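Local atomic coordinates of lipase (Pelosinus fermentans, PDB entry 5AH0), a protein that probably cleaves ester bonds in lipids as an alpha/beta-hydrolase lipase, and hydrolyses the polyester poly(butylene adipate-co-terephthalate). Residues H74-S77 against G81-R84; D203-N208 against T231-N236; E60-I65 against S143-G148. One frame throughout, in Å; residues are numbered along the deposited sequence.

Contact 1. Residues H74-S77 against G81-R84; sequences HAHS and GHSR. With ZN (zinc ion), chain C.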
loop_
_atom_site.group_PDB
_atom_site.type_symbol
_atom_site.label_atom_id
_atom_site.label_comp_id
_atom_site.label_asym_id
_atom_site.label_seq_id
_atom_site.Cartn_x
_atom_site.Cartn_y
_atom_site.Cartn_z
ATOM N N HIS A 74 -12.084 17.345 8.465
ATOM C CA HIS A 74 -12.116 18.783 8.693
ATOM C C HIS A 74 -10.810 19.289 9.320
ATOM O O HIS A 74 -10.182 20.223 8.808
ATOM C CB HIS A 74 -13.307 19.155 9.577
ATOM C CG HIS A 74 -13.490 20.630 9.742
ATOM N ND1 HIS A 74 -13.607 21.488 8.670
ATOM C CD2 HIS A 74 -13.574 21.401 10.852
ATOM C CE1 HIS A 74 -13.754 22.723 9.112
ATOM N NE2 HIS A 74 -13.740 22.699 10.433
ATOM N N ALA A 75 -10.405 18.667 10.424
ATOM C CA ALA A 75 -9.177 19.045 11.121
ATOM C C ALA A 75 -7.913 18.735 10.302
ATOM O O ALA A 75 -7.091 19.624 10.051
ATOM C CB ALA A 75 -9.115 18.352 12.476
ATOM N N HIS A 76 -7.760 17.474 9.893
ATOM C CA HIS A 76 -6.570 17.043 9.160
ATOM C C HIS A 76 -6.279 17.919 7.949
ATOM O O HIS A 76 -5.152 18.382 7.779
ATOM C CB HIS A 76 -6.705 15.590 8.699
ATOM C CG HIS A 76 -5.572 15.135 7.827
ATOM N ND1 HIS A 76 -4.433 14.549 8.332
ATOM C CD2 HIS A 76 -5.391 15.222 6.486
ATOM C CE1 HIS A 76 -3.603 14.279 7.338
ATOM N NE2 HIS A 76 -4.160 14.680 6.212
ATOM N N SER A 77 -7.297 18.142 7.120
ATOM C CA SER A 77 -7.145 18.920 5.892
ATOM C C SER A 77 -6.547 20.283 6.165
ATOM O O SER A 77 -5.577 20.683 5.521
ATOM C CB SER A 77 -8.487 19.113 5.192
ATOM O OG SER A 77 -9.257 17.932 5.210
ATOM N N GLY A 81 -3.148 21.639 5.074
ATOM C CA GLY A 81 -3.321 22.512 3.928
ATOM C C GLY A 81 -3.871 21.800 2.704
ATOM O O GLY A 81 -3.305 21.900 1.615
ATOM N N HIS A 82 -4.977 21.081 2.894
ATOM C CA HIS A 82 -5.619 20.288 1.842
ATOM C C HIS A 82 -6.725 20.989 1.076
ATOM O O HIS A 82 -6.975 22.170 1.240
ATOM C CB HIS A 82 -6.263 19.033 2.435
ATOM C CG HIS A 82 -5.351 17.859 2.558
ATOM N ND1 HIS A 82 -4.162 17.762 1.875
ATOM C CD2 HIS A 82 -5.457 16.730 3.298
ATOM C CE1 HIS A 82 -3.578 16.614 2.181
ATOM N NE2 HIS A 82 -4.342 15.974 3.047
ATOM N N SER A 83 -7.357 20.208 0.210
ATOM C CA SER A 83 -8.773 20.320 -0.069
ATOM C C SER A 83 -9.365 19.266 0.842
ATOM O O SER A 83 -8.864 18.144 0.875
ATOM C CB SER A 83 -9.113 20.034 -1.531
ATOM O OG SER A 83 -8.304 20.780 -2.416
ATOM N N ARG A 84 -10.380 19.614 1.622
ATOM C CA ARG A 84 -10.967 18.646 2.545
ATOM C C ARG A 84 -11.572 17.458 1.807
ATOM O O ARG A 84 -11.425 16.310 2.220
ATOM C CB ARG A 84 -12.038 19.299 3.424
ATOM C CG ARG A 84 -12.658 18.318 4.405
ATOM C CD ARG A 84 -13.968 18.797 4.990
ATOM N NE ARG A 84 -14.656 17.702 5.665
ATOM C CZ ARG A 84 -15.616 17.858 6.568
ATOM N NH1 ARG A 84 -16.003 19.074 6.932
ATOM N NH2 ARG A 84 -16.176 16.792 7.123
HETATM ZN ZN ZN C . -3.590 14.440 4.221
#

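Contact 2. Residues D203-N208 against T231-N236; sequences DQWGLN and TNDLAN. With ZN (zinc ion), chain C.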
loop_
_atom_site.group_PDB
_atom_site.type_symbol
_atom_site.label_atom_id
_atom_site.label_comp_id
_atom_site.label_asym_id
_atom_site.label_seq_id
_atom_site.Cartn_x
_atom_site.Cartn_y
_atom_site.Cartn_z
ATOM N N ASP A 203 -4.812 15.911 -6.407
ATOM C CA ASP A 203 -5.674 17.058 -6.684
ATOM C C ASP A 203 -5.960 17.849 -5.406
ATOM O O ASP A 203 -6.275 19.039 -5.466
ATOM C CB ASP A 203 -6.982 16.613 -7.339
ATOM C CG ASP A 203 -6.761 15.658 -8.509
ATOM O OD1 ASP A 203 -5.603 15.503 -8.961
ATOM O OD2 ASP A 203 -7.755 15.074 -8.991
ATOM N N GLN A 204 -5.822 17.200 -4.251
ATOM C CA GLN A 204 -5.991 17.888 -2.977
ATOM C C GLN A 204 -4.788 18.781 -2.681
ATOM O O GLN A 204 -4.737 19.460 -1.650
ATOM C CB GLN A 204 -6.201 16.892 -1.835
ATOM C CG GLN A 204 -4.950 16.191 -1.351
ATOM C CD GLN A 204 -4.634 14.927 -2.144
ATOM O OE1 GLN A 204 -4.848 14.863 -3.360
ATOM N NE2 GLN A 204 -4.130 13.908 -1.451
ATOM N N TRP A 205 -3.823 18.775 -3.598
ATOM C CA TRP A 205 -2.689 19.691 -3.546
ATOM C C TRP A 205 -2.642 20.583 -4.783
ATOM O O TRP A 205 -1.686 21.320 -4.984
ATOM C CB TRP A 205 -1.375 18.930 -3.436
ATOM C CG TRP A 205 -1.273 17.983 -2.280
ATOM C CD1 TRP A 205 -1.501 16.635 -2.300
ATOM C CD2 TRP A 205 -0.901 18.308 -0.936
ATOM N NE1 TRP A 205 -1.287 16.099 -1.050
ATOM C CE2 TRP A 205 -0.924 17.108 -0.193
ATOM C CE3 TRP A 205 -0.553 19.498 -0.286
ATOM C CZ2 TRP A 205 -0.608 17.065 1.167
ATOM C CZ3 TRP A 205 -0.241 19.452 1.066
ATOM C CH2 TRP A 205 -0.272 18.244 1.776
ATOM N N GLY A 206 -3.647 20.464 -5.643
ATOM C CA GLY A 206 -3.696 21.241 -6.868
ATOM C C GLY A 206 -2.703 20.777 -7.916
ATOM O O GLY A 206 -2.528 21.430 -8.950
ATOM N N LEU A 207 -2.051 19.645 -7.653
ATOM C CA LEU A 207 -1.062 19.109 -8.580
ATOM C C LEU A 207 -1.635 18.067 -9.536
ATOM O O LEU A 207 -1.163 16.926 -9.592
ATOM C CB LEU A 207 0.121 18.525 -7.806
ATOM C CG LEU A 207 0.959 19.606 -7.116
ATOM C CD1 LEU A 207 2.062 19.013 -6.255
ATOM C CD2 LEU A 207 1.542 20.551 -8.157
ATOM N N ASN A 208 -2.653 18.465 -10.289
ATOM C CA ASN A 208 -3.221 17.618 -11.323
ATOM C C ASN A 208 -2.659 17.997 -12.686
ATOM O O ASN A 208 -2.313 19.156 -12.914
ATOM C CB ASN A 208 -4.743 17.720 -11.314
ATOM C CG ASN A 208 -5.220 19.142 -11.412
ATOM O OD1 ASN A 208 -5.455 19.797 -10.394
ATOM N ND2 ASN A 208 -5.353 19.642 -12.637
ATOM N N THR A 231 5.734 19.536 3.870
ATOM C CA THR A 231 4.745 18.788 4.631
ATOM C C THR A 231 5.269 17.427 5.078
ATOM O O THR A 231 6.285 16.942 4.580
ATOM C CB THR A 231 3.460 18.576 3.824
ATOM O OG1 THR A 231 2.522 17.850 4.620
ATOM C CG2 THR A 231 3.748 17.777 2.586
ATOM N N ASN A 232 4.581 16.825 6.040
ATOM C CA ASN A 232 4.882 15.458 6.444
ATOM C C ASN A 232 3.700 14.562 6.091
ATOM O O ASN A 232 3.509 13.511 6.687
ATOM C CB ASN A 232 5.190 15.375 7.943
ATOM C CG ASN A 232 3.980 15.698 8.809
ATOM O OD1 ASN A 232 3.061 16.396 8.380
ATOM N ND2 ASN A 232 3.973 15.180 10.032
ATOM N N ASP A 233 2.907 15.006 5.119
ATOM C CA ASP A 233 1.659 14.342 4.755
ATOM C C ASP A 233 1.728 13.688 3.387
ATOM O O ASP A 233 0.730 13.620 2.671
ATOM C CB ASP A 233 0.500 15.350 4.789
ATOM C CG ASP A 233 -0.871 14.680 4.756
ATOM O OD1 ASP A 233 -1.054 13.653 5.450
ATOM O OD2 ASP A 233 -1.764 15.185 4.034
ATOM N N LEU A 234 2.903 13.190 3.028
ATOM C CA LEU A 234 3.040 12.456 1.779
ATOM C C LEU A 234 3.740 11.118 2.024
ATOM O O LEU A 234 4.243 10.869 3.131
ATOM C CB LEU A 234 3.791 13.300 0.758
ATOM C CG LEU A 234 2.972 14.482 0.237
ATOM C CD1 LEU A 234 3.858 15.484 -0.465
ATOM C CD2 LEU A 234 1.888 14.001 -0.701
ATOM N N ALA A 235 3.759 10.259 1.005
ATOM C CA ALA A 235 4.343 8.922 1.140
ATOM C C ALA A 235 5.794 8.975 1.616
ATOM O O ALA A 235 6.207 8.155 2.431
ATOM C CB ALA A 235 4.255 8.161 -0.173
ATOM N N ASN A 236 6.545 9.967 1.141
ATOM C CA ASN A 236 7.971 10.050 1.438
ATOM C C ASN A 236 8.255 10.210 2.940
ATOM O O ASN A 236 9.294 9.775 3.431
ATOM C CB ASN A 236 8.610 11.186 0.635
ATOM C CG ASN A 236 8.107 12.550 1.061
ATOM O OD1 ASN A 236 6.964 12.689 1.495
ATOM N ND2 ASN A 236 8.956 13.567 0.933
HETATM ZN ZN ZN C . -3.590 14.440 4.221
#

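Contact 3. Residues E60-I65 against S143-G148; sequences ELYAYI and SSLFAG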
loop_
_atom_site.group_PDB
_atom_site.type_symbol
_atom_site.label_atom_id
_atom_site.label_comp_id
_atom_site.label_asym_id
_atom_site.label_seq_id
_atom_site.Cartn_x
_atom_site.Cartn_y
_atom_site.Cartn_z
ATOM N N GLU A 60 -9.311 7.625 1.197
ATOM C CA GLU A 60 -9.661 7.271 -0.173
ATOM C C GLU A 60 -10.168 5.845 -0.244
ATOM O O GLU A 60 -11.093 5.548 -0.994
ATOM C CB GLU A 60 -8.465 7.473 -1.097
ATOM C CG GLU A 60 -8.040 8.928 -1.204
ATOM C CD GLU A 60 -6.656 9.093 -1.799
ATOM O OE1 GLU A 60 -6.104 8.088 -2.285
ATOM O OE2 GLU A 60 -6.122 10.227 -1.778
ATOM N N LEU A 61 -9.563 4.971 0.553
ATOM C CA LEU A 61 -9.908 3.548 0.568
ATOM C C LEU A 61 -11.328 3.344 1.084
ATOM O O LEU A 61 -12.094 2.570 0.503
ATOM C CB LEU A 61 -8.898 2.752 1.410
ATOM C CG LEU A 61 -8.973 1.219 1.446
ATOM C CD1 LEU A 61 -9.086 0.646 0.064
ATOM C CD2 LEU A 61 -7.728 0.659 2.104
ATOM N N TYR A 62 -11.667 4.027 2.178
ATOM C CA TYR A 62 -13.009 3.933 2.762
ATOM C C TYR A 62 -14.061 4.289 1.729
ATOM O O TYR A 62 -15.015 3.547 1.522
ATOM C CB TYR A 62 -13.156 4.836 3.999
ATOM C CG TYR A 62 -14.564 4.849 4.579
ATOM C CD1 TYR A 62 -14.964 3.891 5.502
ATOM C CD2 TYR A 62 -15.486 5.817 4.204
ATOM C CE1 TYR A 62 -16.246 3.890 6.026
ATOM C CE2 TYR A 62 -16.777 5.828 4.726
ATOM C CZ TYR A 62 -17.148 4.862 5.634
ATOM O OH TYR A 62 -18.421 4.867 6.152
ATOM N N ALA A 63 -13.886 5.440 1.094
ATOM C CA ALA A 63 -14.808 5.882 0.058
ATOM C C ALA A 63 -14.801 4.925 -1.128
ATOM O O ALA A 63 -15.853 4.648 -1.706
ATOM C CB ALA A 63 -14.461 7.287 -0.404
ATOM N N TYR A 64 -13.622 4.417 -1.492
ATOM C CA TYR A 64 -13.533 3.604 -2.701
ATOM C C TYR A 64 -14.323 2.317 -2.547
ATOM O O TYR A 64 -15.015 1.899 -3.468
ATOM C CB TYR A 64 -12.075 3.303 -3.060
ATOM C CG TYR A 64 -11.909 2.964 -4.521
ATOM C CD1 TYR A 64 -12.124 1.671 -4.983
ATOM C CD2 TYR A 64 -11.580 3.946 -5.447
ATOM C CE1 TYR A 64 -11.992 1.361 -6.322
ATOM C CE2 TYR A 64 -11.445 3.649 -6.791
ATOM C CZ TYR A 64 -11.651 2.352 -7.223
ATOM O OH TYR A 64 -11.524 2.043 -8.559
ATOM N N ILE A 65 -14.226 1.712 -1.370
ATOM C CA ILE A 65 -14.970 0.501 -1.040
ATOM C C ILE A 65 -16.456 0.763 -0.762
ATOM O O ILE A 65 -17.340 0.275 -1.473
ATOM C CB ILE A 65 -14.365 -0.193 0.191
ATOM C CG1 ILE A 65 -12.918 -0.614 -0.084
ATOM C CG2 ILE A 65 -15.175 -1.409 0.553
ATOM C CD1 ILE A 65 -12.249 -1.313 1.091
ATOM N N SER A 143 -17.491 13.063 8.276
ATOM C CA SER A 143 -17.387 11.770 7.599
ATOM C C SER A 143 -17.617 10.596 8.537
ATOM O O SER A 143 -17.031 10.530 9.619
ATOM C CB SER A 143 -16.030 11.587 6.933
ATOM O OG SER A 143 -15.965 10.291 6.352
ATOM N N SER A 144 -18.452 9.661 8.092
ATOM C CA SER A 144 -18.824 8.493 8.882
ATOM C C SER A 144 -17.626 7.663 9.358
ATOM O O SER A 144 -17.697 6.992 10.391
ATOM C CB SER A 144 -19.768 7.610 8.063
ATOM O OG SER A 144 -20.040 6.383 8.715
ATOM N N LEU A 145 -16.523 7.727 8.617
ATOM C CA LEU A 145 -15.320 6.992 8.979
ATOM C C LEU A 145 -14.849 7.300 10.402
ATOM O O LEU A 145 -14.366 6.414 11.108
ATOM C CB LEU A 145 -14.193 7.287 7.987
ATOM C CG LEU A 145 -12.874 6.565 8.279
ATOM C CD1 LEU A 145 -13.077 5.046 8.335
ATOM C CD2 LEU A 145 -11.797 6.941 7.266
ATOM N N PHE A 146 -15.001 8.555 10.820
ATOM C CA PHE A 146 -14.442 9.003 12.096
ATOM C C PHE A 146 -15.340 8.767 13.311
ATOM O O PHE A 146 -14.973 9.122 14.431
ATOM C CB PHE A 146 -14.080 10.487 12.008
ATOM C CG PHE A 146 -13.195 10.819 10.841
ATOM C CD1 PHE A 146 -11.876 10.402 10.816
ATOM C CD2 PHE A 146 -13.681 11.544 9.769
ATOM C CE1 PHE A 146 -11.053 10.695 9.732
ATOM C CE2 PHE A 146 -12.867 11.851 8.691
ATOM C CZ PHE A 146 -11.550 11.424 8.670
ATOM N N ALA A 147 -16.505 8.166 13.102
ATOM C CA ALA A 147 -17.381 7.841 14.231
ATOM C C ALA A 147 -16.713 6.832 15.164
ATOM O O ALA A 147 -16.475 7.117 16.343
ATOM C CB ALA A 147 -18.722 7.302 13.739
ATOM N N GLY A 148 -16.409 5.659 14.605
ATOM C CA GLY A 148 -15.834 4.547 15.342
ATOM C C GLY A 148 -16.796 3.369 15.451
ATOM O O GLY A 148 -17.879 3.369 14.863
#

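Contact 1. Residues H74-S77 against G81-R84
A Schellman motif closes helix 74-80 and swings His82 toward His76, so that the two histidines hold one zinc ion between them. Ser77 O receives His82 N at 2.7 Å and, more weakly, Gly81 N; Gly81 N also pairs with Thr78 O. Gly81 is the C-prime residue, with phi at 89°, where any beta carbon would collide with the carbonyl oxygen of the residue before, so glycine is called for. Each histidine binds the zinc through NE2 at 2.1 Å, and Asp56 and Asp233 complete the site. The rings meet obliquely, planes 47° apart, with the NE2 atoms 3.4 Å from each other; both nitrogens are committed to the metal, so their closeness reflects a shared ion and not a hydrogen bond. Trp55 stacks on His76. Ser77 is small enough for the returning chain to pass close by: its CB lies 3.5 Å from His82 CB, and its OG rests against the CA and CG of Arg84. Arg84 runs back extended from CG to NE, past the first turn of the helix, toward a salt bridge between its NE and Asp71. The extended chain lays one guanidinium face, off-centre, against His74, with NH1 3.8 Å from His74 CB.

Contact 2. Residues D203-N208 against T231-N236
Asp233 OD2 is bound to the zinc at 2.0 Å, and the same oxygen lies 3.6 Å from Trp205 CZ2 across the contact. An aspartate suits this place because its short, charged arm gives the metal a hard oxygen, while the ion's other ligands, Asp56, His76 and His82, lie far earlier in the chain. With CG anti to the backbone N (chi1 -166°), the carboxylate swings toward the ion; its plane is turned 57° from that of the indole. Two residues earlier, Thr231 forms an ST turn: its OG1 accepts a hydrogen bond from Asp233 N at 2.9 Å, which probably helps to steady the backbone that carries the metal ligand.

Trp205 comes from the other side, at the end of a short 3-10 turn closed by the bond from Gly206 N to Asp203 O. Its six-membered ring reaches furthest, CH2 standing 4.0 Å from Thr231 OG1 as the two side chains approach from opposite directions. Leu234 slides past the indole instead, bringing CD2 to 3.8 Å from NE1 and adding an apolar flank. The indole also meets His82 edge-to-face, so one large ring touches two zinc ligands. Cutting Trp205 back to an alanine is likely to leave the Asp233 carboxylate and the His82 ring without their shared aromatic neighbour and to open a gap between the two segments. One residue back, Gln204 NE2 binds Asp56 OD2. Gln204 and Trp205 thus form part of the second shell of the zinc site, setting an aromatic C-H group beside one aspartate ligand and holding the other by an amide, which is likely to limit how far the ligands can turn.

Contact 3. Residues E60-I65 against S143-G148
The ring of Tyr62 lies flat against Leu145, whose backbone-near carbon sits almost squarely on the aromatic face. Leu145 CB is 4.1 Å from the ring centroid and only 6° off the ring normal, a CH-pi contact over the centre of the ring. The two side chains then slide past each other in opposite directions: the leucine leads back toward the helix while the tyrosine reaches out to the loop. Leu145 CD1 touches the ring itself, 3.6 Å from Tyr62 CD1. The other methyl, Leu145 CD2, lies by the root of the tyrosine, 4.1 Å from Tyr62 CB. Having CG anti to the backbone N (chi1 176°) directs the ring away from helix 54-66 toward the loop.

At its far end the tyrosine meets a polar group. The OH lies 3.4 Å from Ser144 OG, a weak hydrogen bond in which the serine is the donor. Tyrosine suits the place because it joins an apolar face, used on a buried leucine, to a hydroxyl for the exposed serine. The loop partners sit in a 3-10 turn closed by Phe146 N to Ser143 O at 3.1 Å, which presents Ser144 and Leu145 side by side.

Leu145 also packs on Leu126 and Leu127 of helix 116-129, and Leu61 of the other segment rests on Val120 and Leu123 of that helix. Both segments therefore settle on the helix that follows strand 108-113 of the parallel sheet, a layering of helices and loops against strands that belongs to the alpha/beta-hydrolase fold.

How the contacts relate
From the N terminus, helix 54-66 comes first, and contact 3 closes a long loop by bringing it to the turn at 143-148, with 77 residues between them. Contact 1 is nested inside that loop: it is a tight local return at the end of helix 74-80, set between the paired antiparallel strands 68-71 and 85-89. Contact 2 opens only afterwards, in series with both, and closes a mostly helical excursion of 22 residues. Contacts 1 and 2 share the zinc ion, which ties the nested 74-84 region to segment 231-236, while Ser83 probably hydrogen-bonds Gln204. Contact 3 joins helix 54-66, which also carries the zinc ligand Asp56, to the loop before strand 153-159.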